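Local coordinates for thiamine pyrophosphokinase (Candida albicans, PDB 2G9Z), which catalyses the transfer of pyrophosphate from ATP to thiamine, giving thiamine pyrophosphate, in a reaction that depends on magnesium, at residues Q27-P36 with I317-V325; S116-F127 with Y137-Q148. All coordinates share one frame; numbering follows the deposited sequence.

In the fold
Contacts 1 and 2 lie on opposite sides of the chain's centre, their own centres about 43 Å apart and their nearest atoms about 29 Å from each other. Along the chain, contact 2 is nested inside the long loop that contact 1 closes. Residues 116-127 and 137-148 supply the parallel strands 122-125 and 144-147 at one margin of the large mixed sheet, in the catalytic region. In contact 1 the loop 27-36 lies against residues 317-325, which run into strand 322-327 of a separate five-stranded sheet, in the vitamin B1 binding region of the same chain. Asp-126 of contact 2 binds magnesium beside the diphosphate end of the ligand, whose pocket the second subunit completes.

Contact 1. Residues Q27-P36 with I317-V325; sequences QPDSLIISPP and ISGETGFIV
Ser-318 turns OG anti to its own carbonyl carbon (chi1 -66°), which sets the hydroxyl against Pro-28, where it donates to Pro-28 O at 2.9 Å, slightly tilted from the carbonyl plane. Ile-33 uses the same kind of first torsion (chi1 -56°) to lay CG1 against Gly-322 O. The two segments meet as an irregular pairing closed by a single beta bridge, Leu-31 with Gly-319, where the loop after strand 23-26 lies along the turn leading into strand 322-327 of the five-stranded mixed sheet, in the vitamin B1 binding region. Leu-31 uses both its backbone polar atoms: its N reaches Ser-318 O from well above the carbonyl plane, while its O receives Glu-320 N almost head-on, the C=O...N angle being 168°. CA-H...O contacts from Ser-30 to Ser-318 O and from Gly-319 to Leu-31 O accompany these two backbone bonds.

Further along, direct backbone bonds give way to water. One water accepts from Ile-33 N at 2.8 Å and donates to Gly-322 O; a second donates to Ile-33 O and lies 2.5 Å from Thr-321 OG1. Glu-320 extends beyond CG across Ile-32, whose CD1 approaches Glu-320 OE1 to 3.2 Å. Arg-263 gathers this edge from outside, bonding to Asp-29 O, Ile-317 O and Ser-30 OG, while Asp-29 forms a salt bridge with Lys-297. Apolar packing finishes the contact at Ile-324, on which Tyr-257 of strand 254-259 also rests. Ile-33 CG2 touches Ile-324 CD1 at 3.8 Å, and Pro-36 meets the same methyl tip to tip, Pro-36 CG lying 3.4 Å from Ile-324 CD1, shorter than carbons normally keep.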
loop_
_atom_site.group_PDB
_atom_site.type_symbol
_atom_site.label_atom_id
_atom_site.label_comp_id
_atom_site.label_asym_id
_atom_site.label_seq_id
_atom_site.Cartn_x
_atom_site.Cartn_y
_atom_site.Cartn_z
ATOM N N GLN A 27 -5.465 -17.212 -20.592
ATOM C CA GLN A 27 -5.548 -18.646 -20.360
ATOM C C GLN A 27 -6.935 -19.057 -19.904
ATOM O O GLN A 27 -7.775 -18.211 -19.613
ATOM C CB GLN A 27 -4.542 -19.044 -19.277
ATOM C CG GLN A 27 -3.124 -18.651 -19.594
ATOM C CD GLN A 27 -2.479 -19.591 -20.586
ATOM O OE1 GLN A 27 -3.150 -20.159 -21.447
ATOM N NE2 GLN A 27 -1.170 -19.751 -20.479
ATOM N N PRO A 28 -7.207 -20.370 -19.881
ATOM C CA PRO A 28 -8.525 -20.812 -19.427
ATOM C C PRO A 28 -8.508 -20.643 -17.911
ATOM O O PRO A 28 -7.441 -20.458 -17.322
ATOM C CB PRO A 28 -8.572 -22.279 -19.866
ATOM C CG PRO A 28 -7.150 -22.676 -19.901
ATOM C CD PRO A 28 -6.474 -21.480 -20.506
ATOM N N ASP A 29 -9.675 -20.697 -17.283
ATOM C CA ASP A 29 -9.761 -20.523 -15.839
ATOM C C ASP A 29 -9.024 -21.575 -15.031
ATOM O O ASP A 29 -8.695 -21.355 -13.867
ATOM C CB ASP A 29 -11.221 -20.490 -15.395
ATOM C CG ASP A 29 -11.930 -19.243 -15.849
ATOM O OD1 ASP A 29 -11.248 -18.209 -16.016
ATOM O OD2 ASP A 29 -13.165 -19.295 -16.024
ATOM N N SER A 30 -8.777 -22.727 -15.637
ATOM C CA SER A 30 -8.076 -23.778 -14.931
ATOM C C SER A 30 -6.997 -24.383 -15.804
ATOM O O SER A 30 -7.196 -24.605 -16.992
ATOM C CB SER A 30 -9.061 -24.850 -14.466
ATOM O OG SER A 30 -9.915 -24.336 -13.457
ATOM N N LEU A 31 -5.845 -24.627 -15.197
ATOM C CA LEU A 31 -4.707 -25.204 -15.887
ATOM C C LEU A 31 -3.925 -26.030 -14.894
ATOM O O LEU A 31 -4.074 -25.870 -13.682
ATOM C CB LEU A 31 -3.775 -24.108 -16.414
ATOM C CG LEU A 31 -4.184 -23.226 -17.590
ATOM C CD1 LEU A 31 -3.150 -22.119 -17.760
ATOM C CD2 LEU A 31 -4.281 -24.068 -18.858
ATOM N N ILE A 32 -3.102 -26.929 -15.414
ATOM C CA ILE A 32 -2.239 -27.722 -14.564
ATOM C C ILE A 32 -0.837 -27.383 -15.037
ATOM O O ILE A 32 -0.508 -27.546 -16.212
ATOM C CB ILE A 32 -2.492 -29.244 -14.700
ATOM C CG1 ILE A 32 -3.569 -29.689 -13.702
ATOM C CG2 ILE A 32 -1.212 -30.014 -14.381
ATOM C CD1 ILE A 32 -4.871 -28.960 -13.828
ATOM N N ILE A 33 -0.028 -26.866 -14.122
ATOM C CA ILE A 33 1.339 -26.500 -14.444
ATOM C C ILE A 33 2.255 -27.482 -13.735
ATOM O O ILE A 33 2.141 -27.689 -12.527
ATOM C CB ILE A 33 1.663 -25.067 -13.955
ATOM C CG1 ILE A 33 0.654 -24.074 -14.543
ATOM C CG2 ILE A 33 3.084 -24.679 -14.361
ATOM C CD1 ILE A 33 0.694 -23.966 -16.059
ATOM N N SER A 34 3.152 -28.104 -14.485
ATOM C CA SER A 34 4.080 -29.050 -13.886
ATOM C C SER A 34 5.254 -28.270 -13.310
ATOM O O SER A 34 5.613 -27.214 -13.825
ATOM C CB SER A 34 4.591 -30.037 -14.933
ATOM O OG SER A 34 3.522 -30.778 -15.495
ATOM N N PRO A 35 5.852 -28.772 -12.220
ATOM C CA PRO A 35 6.995 -28.096 -11.598
ATOM C C PRO A 35 8.128 -27.926 -12.609
ATOM O O PRO A 35 8.247 -28.703 -13.556
ATOM C CB PRO A 35 7.379 -29.047 -10.467
ATOM C CG PRO A 35 6.061 -29.640 -10.073
ATOM C CD PRO A 35 5.416 -29.923 -11.411
ATOM N N PRO A 36 8.972 -26.900 -12.424
ATOM C CA PRO A 36 10.094 -26.649 -13.335
ATOM C C PRO A 36 11.076 -27.821 -13.372
ATOM O O PRO A 36 11.219 -28.494 -14.394
ATOM C CB PRO A 36 10.728 -25.387 -12.759
ATOM C CG PRO A 36 9.559 -24.678 -12.144
ATOM C CD PRO A 36 8.840 -25.807 -11.446
ATOM N N ILE A 317 -5.303 -16.521 -10.790
ATOM C CA ILE A 317 -4.550 -17.764 -10.759
ATOM C C ILE A 317 -5.315 -18.905 -11.429
ATOM O O ILE A 317 -6.375 -19.316 -10.962
ATOM C CB ILE A 317 -4.203 -18.151 -9.301
ATOM C CG1 ILE A 317 -3.335 -17.050 -8.670
ATOM C CG2 ILE A 317 -3.480 -19.493 -9.273
ATOM C CD1 ILE A 317 -2.935 -17.314 -7.235
ATOM N N SER A 318 -4.773 -19.397 -12.540
ATOM C CA SER A 318 -5.389 -20.495 -13.278
ATOM C C SER A 318 -4.844 -21.854 -12.833
ATOM O O SER A 318 -5.554 -22.859 -12.877
ATOM C CB SER A 318 -5.158 -20.319 -14.785
ATOM O OG SER A 318 -5.841 -19.178 -15.276
ATOM N N GLY A 319 -3.581 -21.883 -12.414
ATOM C CA GLY A 319 -2.982 -23.135 -11.972
ATOM C C GLY A 319 -3.725 -23.724 -10.789
ATOM O O GLY A 319 -3.830 -23.092 -9.738
ATOM N N GLU A 320 -4.235 -24.941 -10.941
ATOM C CA GLU A 320 -4.988 -25.571 -9.864
ATOM C C GLU A 320 -4.130 -25.993 -8.682
ATOM O O GLU A 320 -4.593 -25.989 -7.542
ATOM C CB GLU A 320 -5.739 -26.800 -10.385
ATOM C CG GLU A 320 -6.666 -26.526 -11.553
ATOM C CD GLU A 320 -7.708 -27.612 -11.712
ATOM O OE1 GLU A 320 -7.320 -28.798 -11.816
ATOM O OE2 GLU A 320 -8.912 -27.272 -11.731
ATOM N N THR A 321 -2.884 -26.360 -8.958
ATOM C CA THR A 321 -1.971 -26.819 -7.921
ATOM C C THR A 321 -0.719 -25.956 -7.826
ATOM O O THR A 321 0.137 -26.178 -6.968
ATOM C CB THR A 321 -1.535 -28.267 -8.192
ATOM O OG1 THR A 321 -0.772 -28.313 -9.403
ATOM C CG2 THR A 321 -2.754 -29.163 -8.347
ATOM N N GLY A 322 -0.609 -24.980 -8.717
ATOM C CA GLY A 322 0.547 -24.108 -8.694
ATOM C C GLY A 322 0.741 -23.386 -10.004
ATOM O O GLY A 322 0.049 -23.659 -10.979
ATOM N N PHE A 323 1.679 -22.446 -10.019
ATOM C CA PHE A 323 1.984 -21.690 -11.222
ATOM C C PHE A 323 3.448 -21.277 -11.191
ATOM O O PHE A 323 4.113 -21.373 -10.157
ATOM C CB PHE A 323 1.089 -20.450 -11.339
ATOM C CG PHE A 323 1.229 -19.474 -10.195
ATOM C CD1 PHE A 323 0.469 -19.622 -9.034
ATOM C CD2 PHE A 323 2.114 -18.396 -10.288
ATOM C CE1 PHE A 323 0.584 -18.707 -7.972
ATOM C CE2 PHE A 323 2.240 -17.476 -9.241
ATOM C CZ PHE A 323 1.474 -17.630 -8.078
ATOM N N ILE A 324 3.948 -20.807 -12.323
ATOM C CA ILE A 324 5.336 -20.398 -12.400
ATOM C C ILE A 324 5.529 -18.954 -12.840
ATOM O O ILE A 324 4.864 -18.474 -13.755
ATOM C CB ILE A 324 6.108 -21.292 -13.385
ATOM C CG1 ILE A 324 6.174 -22.722 -12.842
ATOM C CG2 ILE A 324 7.503 -20.715 -13.641
ATOM C CD1 ILE A 324 6.740 -23.720 -13.827
ATOM N N VAL A 325 6.437 -18.256 -12.169
ATOM C CA VAL A 325 6.759 -16.896 -12.572
ATOM C C VAL A 325 8.266 -16.760 -12.608
ATOM O O VAL A 325 8.957 -17.075 -11.632
ATOM C CB VAL A 325 6.209 -15.819 -11.615
ATOM C CG1 VAL A 325 6.662 -14.431 -12.092
ATOM C CG2 VAL A 325 4.690 -15.886 -11.566
HETATM O O HOH W 1 -0.905 -26.067 -11.588
HETATM O O HOH W 2 1.488 -27.253 -9.912
#

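Contact 2. Residues S116-F127 with Y137-Q148. With MG (magnesium ion), chain D; MG (magnesium ion), chain C; VNP (3-[(4-amino-2-methylpyrimidin-5-yl)methyl]-5-(2-{[hydroxy(phosphonoamino)phosphoryl]oxy}ethyl)-4-methyl-1,3-thiazol-3-I um), chain H.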
loop_
_atom_site.group_PDB
_atom_site.type_symbol
_atom_site.label_atom_id
_atom_site.label_comp_id
_atom_site.label_asym_id
_atom_site.label_seq_id
_atom_site.Cartn_x
_atom_site.Cartn_y
_atom_site.Cartn_z
ATOM N N SER A 116 -4.810 -15.472 28.306
ATOM C CA SER A 116 -3.599 -15.882 29.008
ATOM C C SER A 116 -2.840 -17.049 28.372
ATOM O O SER A 116 -1.695 -17.306 28.731
ATOM C CB SER A 116 -3.932 -16.216 30.467
ATOM O OG SER A 116 -4.948 -17.200 30.548
ATOM N N ASP A 117 -3.462 -17.755 27.433
ATOM C CA ASP A 117 -2.783 -18.880 26.784
ATOM C C ASP A 117 -1.937 -18.447 25.589
ATOM O O ASP A 117 -1.246 -19.260 24.978
ATOM C CB ASP A 117 -3.795 -19.928 26.313
ATOM C CG ASP A 117 -4.472 -20.638 27.459
ATOM O OD1 ASP A 117 -3.766 -21.019 28.415
ATOM O OD2 ASP A 117 -5.706 -20.826 27.399
ATOM N N TYR A 118 -1.986 -17.162 25.263
ATOM C CA TYR A 118 -1.239 -16.658 24.124
ATOM C C TYR A 118 -0.410 -15.444 24.503
ATOM O O TYR A 118 -0.768 -14.304 24.198
ATOM C CB TYR A 118 -2.221 -16.336 22.999
ATOM C CG TYR A 118 -3.048 -17.545 22.623
ATOM C CD1 TYR A 118 -2.576 -18.474 21.698
ATOM C CD2 TYR A 118 -4.272 -17.799 23.246
ATOM C CE1 TYR A 118 -3.301 -19.631 21.403
ATOM C CE2 TYR A 118 -5.003 -18.952 22.960
ATOM C CZ TYR A 118 -4.511 -19.862 22.038
ATOM O OH TYR A 118 -5.226 -21.003 21.755
ATOM N N ILE A 119 0.701 -15.708 25.182
ATOM C CA ILE A 119 1.603 -14.654 25.614
ATOM C C ILE A 119 2.727 -14.552 24.597
ATOM O O ILE A 119 3.377 -15.544 24.277
ATOM C CB ILE A 119 2.213 -14.966 26.999
ATOM C CG1 ILE A 119 1.106 -15.330 27.996
ATOM C CG2 ILE A 119 3.004 -13.771 27.493
ATOM C CD1 ILE A 119 0.051 -14.256 28.186
ATOM N N PRO A 120 2.967 -13.347 24.070
ATOM C CA PRO A 120 4.035 -13.186 23.082
ATOM C C PRO A 120 5.418 -13.350 23.707
ATOM O O PRO A 120 5.644 -12.974 24.860
ATOM C CB PRO A 120 3.791 -11.777 22.554
ATOM C CG PRO A 120 3.302 -11.058 23.772
ATOM C CD PRO A 120 2.335 -12.053 24.384
ATOM N N ASP A 121 6.337 -13.923 22.941
ATOM C CA ASP A 121 7.700 -14.126 23.411
ATOM C C ASP A 121 8.401 -12.792 23.636
ATOM O O ASP A 121 9.087 -12.605 24.642
ATOM C CB ASP A 121 8.475 -14.960 22.398
ATOM C CG ASP A 121 7.977 -16.386 22.325
ATOM O OD1 ASP A 121 8.465 -17.221 23.114
ATOM O OD2 ASP A 121 7.085 -16.667 21.494
ATOM N N TYR A 122 8.222 -11.864 22.699
ATOM C CA TYR A 122 8.847 -10.548 22.789
ATOM C C TYR A 122 7.872 -9.434 22.422
ATOM O O TYR A 122 6.989 -9.616 21.585
ATOM C CB TYR A 122 10.036 -10.445 21.823
ATOM C CG TYR A 122 11.171 -11.420 22.035
ATOM C CD1 TYR A 122 12.266 -11.088 22.838
ATOM C CD2 TYR A 122 11.177 -12.656 21.393
ATOM C CE1 TYR A 122 13.342 -11.963 22.987
ATOM C CE2 TYR A 122 12.244 -13.543 21.538
ATOM C CZ TYR A 122 13.322 -13.187 22.334
ATOM O OH TYR A 122 14.376 -14.057 22.465
ATOM N N ILE A 123 8.048 -8.281 23.055
ATOM C CA ILE A 123 7.255 -7.091 22.763
ATOM C C ILE A 123 8.328 -6.022 22.616
ATOM O O ILE A 123 9.029 -5.721 23.581
ATOM C CB ILE A 123 6.318 -6.707 23.920
ATOM C CG1 ILE A 123 5.234 -7.774 24.093
ATOM C CG2 ILE A 123 5.690 -5.348 23.636
ATOM C CD1 ILE A 123 4.271 -7.487 25.234
ATOM N N VAL A 124 8.480 -5.469 21.414
ATOM C CA VAL A 124 9.518 -4.469 21.188
ATOM C C VAL A 124 9.083 -3.196 20.463
ATOM O O VAL A 124 8.046 -3.167 19.803
ATOM C CB VAL A 124 10.738 -5.103 20.439
ATOM C CG1 VAL A 124 10.524 -6.604 20.255
ATOM C CG2 VAL A 124 10.982 -4.420 19.110
ATOM N N GLY A 125 9.893 -2.150 20.602
ATOM C CA GLY A 125 9.603 -0.880 19.953
ATOM C C GLY A 125 9.847 0.291 20.882
ATOM O O GLY A 125 10.405 0.117 21.968
ATOM N N ASP A 126 9.446 1.489 20.468
ATOM C CA ASP A 126 9.637 2.660 21.317
ATOM C C ASP A 126 8.502 2.821 22.326
ATOM O O ASP A 126 8.544 3.695 23.187
ATOM C CB ASP A 126 9.775 3.926 20.471
ATOM C CG ASP A 126 8.663 4.074 19.465
ATOM O OD1 ASP A 126 7.729 3.252 19.491
ATOM O OD2 ASP A 126 8.735 5.013 18.654
ATOM N N PHE A 127 7.496 1.960 22.205
ATOM C CA PHE A 127 6.344 1.938 23.097
ATOM C C PHE A 127 5.506 3.204 23.214
ATOM O O PHE A 127 5.096 3.581 24.315
ATOM C CB PHE A 127 6.784 1.498 24.500
ATOM C CG PHE A 127 7.400 0.131 24.537
ATOM C CD1 PHE A 127 6.984 -0.861 23.656
ATOM C CD2 PHE A 127 8.386 -0.175 25.466
ATOM C CE1 PHE A 127 7.541 -2.141 23.701
ATOM C CE2 PHE A 127 8.945 -1.449 25.519
ATOM C CZ PHE A 127 8.521 -2.433 24.632
ATOM N N TYR A 137 0.046 -6.037 31.525
ATOM C CA TYR A 137 -0.549 -7.365 31.427
ATOM C C TYR A 137 0.446 -8.408 30.928
ATOM O O TYR A 137 0.677 -9.419 31.590
ATOM C CB TYR A 137 -1.757 -7.360 30.490
ATOM C CG TYR A 137 -2.358 -8.736 30.327
ATOM C CD1 TYR A 137 -3.238 -9.251 31.279
ATOM C CD2 TYR A 137 -1.995 -9.551 29.258
ATOM C CE1 TYR A 137 -3.738 -10.547 31.171
ATOM C CE2 TYR A 137 -2.486 -10.848 29.140
ATOM C CZ TYR A 137 -3.357 -11.340 30.101
ATOM O OH TYR A 137 -3.828 -12.629 29.997
ATOM N N TYR A 138 1.027 -8.169 29.755
ATOM C CA TYR A 138 1.985 -9.114 29.194
ATOM C C TYR A 138 3.303 -9.145 29.956
ATOM O O TYR A 138 3.959 -10.183 30.009
ATOM C CB TYR A 138 2.214 -8.824 27.705
ATOM C CG TYR A 138 1.012 -9.195 26.867
ATOM C CD1 TYR A 138 0.564 -10.516 26.811
ATOM C CD2 TYR A 138 0.289 -8.225 26.175
ATOM C CE1 TYR A 138 -0.578 -10.861 26.094
ATOM C CE2 TYR A 138 -0.855 -8.559 25.452
ATOM C CZ TYR A 138 -1.283 -9.877 25.418
ATOM O OH TYR A 138 -2.429 -10.208 24.729
ATOM N N GLU A 139 3.695 -8.018 30.541
ATOM C CA GLU A 139 4.923 -7.990 31.328
ATOM C C GLU A 139 4.707 -8.958 32.499
ATOM O O GLU A 139 5.601 -9.709 32.869
ATOM C CB GLU A 139 5.207 -6.580 31.876
ATOM C CG GLU A 139 5.431 -5.512 30.809
ATOM C CD GLU A 139 5.790 -4.150 31.388
ATOM O OE1 GLU A 139 5.087 -3.673 32.309
ATOM O OE2 GLU A 139 6.775 -3.546 30.912
ATOM N N SER A 140 3.502 -8.948 33.061
ATOM C CA SER A 140 3.192 -9.821 34.192
ATOM C C SER A 140 2.997 -11.275 33.774
ATOM O O SER A 140 2.793 -12.147 34.622
ATOM C CB SER A 140 1.944 -9.322 34.929
ATOM O OG SER A 140 0.773 -9.472 34.142
ATOM N N HIS A 141 3.058 -11.542 32.472
ATOM C CA HIS A 141 2.899 -12.907 31.995
ATOM C C HIS A 141 4.144 -13.502 31.359
ATOM O O HIS A 141 4.088 -14.570 30.749
ATOM C CB HIS A 141 1.711 -13.018 31.038
ATOM C CG HIS A 141 0.394 -13.173 31.733
ATOM N ND1 HIS A 141 -0.304 -12.107 32.259
ATOM C CD2 HIS A 141 -0.341 -14.276 32.008
ATOM C CE1 HIS A 141 -1.414 -12.546 32.825
ATOM N NE2 HIS A 141 -1.460 -13.859 32.688
ATOM N N GLY A 142 5.273 -12.815 31.498
ATOM C CA GLY A 142 6.515 -13.351 30.969
ATOM C C GLY A 142 7.035 -12.843 29.639
ATOM O O GLY A 142 8.125 -13.237 29.224
ATOM N N SER A 143 6.276 -11.988 28.961
ATOM C CA SER A 143 6.726 -11.453 27.681
ATOM C C SER A 143 8.045 -10.718 27.881
ATOM O O SER A 143 8.192 -9.957 28.835
ATOM C CB SER A 143 5.687 -10.482 27.111
ATOM O OG SER A 143 4.484 -11.151 26.769
ATOM N N LYS A 144 9.004 -10.955 26.991
ATOM C CA LYS A 144 10.298 -10.289 27.066
ATOM C C LYS A 144 10.146 -8.902 26.458
ATOM O O LYS A 144 9.874 -8.766 25.261
ATOM C CB LYS A 144 11.356 -11.078 26.293
ATOM C CG LYS A 144 11.546 -12.503 26.795
ATOM C CD LYS A 144 12.603 -13.237 25.991
ATOM C CE LYS A 144 12.788 -14.657 26.498
ATOM N NZ LYS A 144 13.859 -15.369 25.751
ATOM N N ILE A 145 10.328 -7.880 27.288
ATOM C CA ILE A 145 10.193 -6.495 26.866
ATOM C C ILE A 145 11.493 -5.864 26.390
ATOM O O ILE A 145 12.481 -5.826 27.122
ATOM C CB ILE A 145 9.656 -5.625 28.014
ATOM C CG1 ILE A 145 8.371 -6.235 28.577
ATOM C CG2 ILE A 145 9.437 -4.194 27.526
ATOM C CD1 ILE A 145 7.284 -6.458 27.548
ATOM N N ILE A 146 11.488 -5.350 25.166
ATOM C CA ILE A 146 12.672 -4.701 24.626
ATOM C C ILE A 146 12.313 -3.307 24.137
ATOM O O ILE A 146 11.863 -3.134 23.007
ATOM C CB ILE A 146 13.277 -5.506 23.458
ATOM C CG1 ILE A 146 13.581 -6.936 23.910
ATOM C CG2 ILE A 146 14.551 -4.832 22.972
ATOM C CD1 ILE A 146 14.165 -7.814 22.812
ATOM N N ARG A 147 12.503 -2.312 24.996
ATOM C CA ARG A 147 12.206 -0.935 24.632
ATOM C C ARG A 147 13.368 -0.316 23.868
ATOM O O ARG A 147 14.527 -0.432 24.270
ATOM C CB ARG A 147 11.901 -0.103 25.882
ATOM C CG ARG A 147 11.468 1.326 25.572
ATOM C CD ARG A 147 10.664 1.932 26.720
ATOM N NE ARG A 147 10.085 3.225 26.352
ATOM C CZ ARG A 147 9.030 3.773 26.950
ATOM N NH1 ARG A 147 8.427 3.143 27.951
ATOM N NH2 ARG A 147 8.572 4.948 26.541
ATOM N N GLN A 148 13.053 0.331 22.752
ATOM C CA GLN A 148 14.062 0.978 21.921
ATOM C C GLN A 148 13.529 2.345 21.518
ATOM O O GLN A 148 12.585 2.444 20.732
ATOM C CB GLN A 148 14.334 0.132 20.677
ATOM C CG GLN A 148 14.877 -1.253 20.972
ATOM C CD GLN A 148 16.339 -1.231 21.395
ATOM O OE1 GLN A 148 16.667 -0.985 22.562
ATOM N NE2 GLN A 148 17.226 -1.472 20.442
HETATM MG MG MG D . 7.033 5.764 17.418
HETATM MG MG MG C . 5.838 2.682 18.408
HETATM O O2G VNP H . 6.142 6.572 15.719
HETATM P PG VNP H . 5.195 5.762 14.704
HETATM O O3G VNP H . 4.751 6.630 13.590
HETATM O O1G VNP H . 3.954 5.232 15.581
HETATM N N3B VNP H . 6.009 4.457 14.178
HETATM P PB VNP H . 7.074 3.868 15.252
HETATM O O2B VNP H . 7.629 2.603 14.726
HETATM O O1B VNP H . 6.413 3.825 16.575
HETATM O O1 VNP H . 8.238 4.982 15.307
HETATM C C7 VNP H . 9.038 5.366 14.184
HETATM C C12 VNP H . 10.379 5.836 14.755
HETATM C C11 VNP H . 11.393 6.404 13.758
HETATM C C10 VNP H . 11.180 7.853 13.315
HETATM C CM4 VNP H . 10.537 8.909 14.218
HETATM S S1 VNP H . 11.550 5.587 12.134
HETATM C C9 VNP H . 11.982 7.079 11.329
HETATM N N5 VNP H . 11.583 8.115 12.068
HETATM C C7A VNP H . 11.488 9.481 11.526
HETATM C C5A VNP H . 12.467 9.755 10.381
HETATM C C6A VNP H . 11.902 10.035 9.143
HETATM N N1A VNP H . 12.655 10.396 8.119
HETATM C C2A VNP H . 13.984 10.500 8.244
HETATM C CM2 VNP H . 14.824 10.953 7.048
HETATM N N3A VNP H . 14.575 10.228 9.417
HETATM C C4A VNP H . 13.851 9.859 10.483
HETATM N N4A VNP H . 14.475 9.586 11.624
HETATM O O HOH W 3 -2.999 -12.730 24.722
HETATM O O HOH W 4 11.250 -16.749 24.151
HETATM O O HOH W 5 10.891 4.652 23.794
HETATM O O HOH W 6 3.850 2.675 17.127
#
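Ile-123 N donates to Lys-144 O, and Ile-123 O receives Ile-146 N at 2.9 Å in a nearly straight bond (174°). The pairing is parallel: Gly-125 likewise uses both atoms, its N making a longer bond to Ile-146 O (3.3 Å) and its O taking Gln-148 N, while Asp-121 O accepts Lys-144 N. Ser-143 OG adds a side-chain bond to Pro-120 O, in the carbonyl plane and on a lone pair.

Among packing contacts, Tyr-122 and the extended Lys-144 chain lie side by side, Tyr-122 CE1 to Lys-144 CD 3.3 Å; outside partners take their polar ends, His-166 and Trp-176 for Tyr-122 OH, Glu-174 for Lys-144 NZ. Ile-123 CD1 packs on Tyr-138 CB, so strand meets helix within the beta-alpha-beta unit of strand 122-125, helix 132-139 and strand 144-147.

Mixed contacts gather at Arg-147: Phe-127 CB lies over one face of its guanidinium, and a water links Arg-147 NE to Asp-126 O.

Metal coordination follows the strand end. Asp-126 OD2 lies 2.2 Å from the magnesium ion that also binds O2G and O1 of the imidodiphosphate analogue of thiamine pyrophosphate; OD1 binds a second ion, which carries a water. Asp-91, Asp-128 and Asp-155 complete the site, Asp-126 and Asp-128 forming a DxD pair consistent with metal-dependent transfer, and ligand O1B joins both ions.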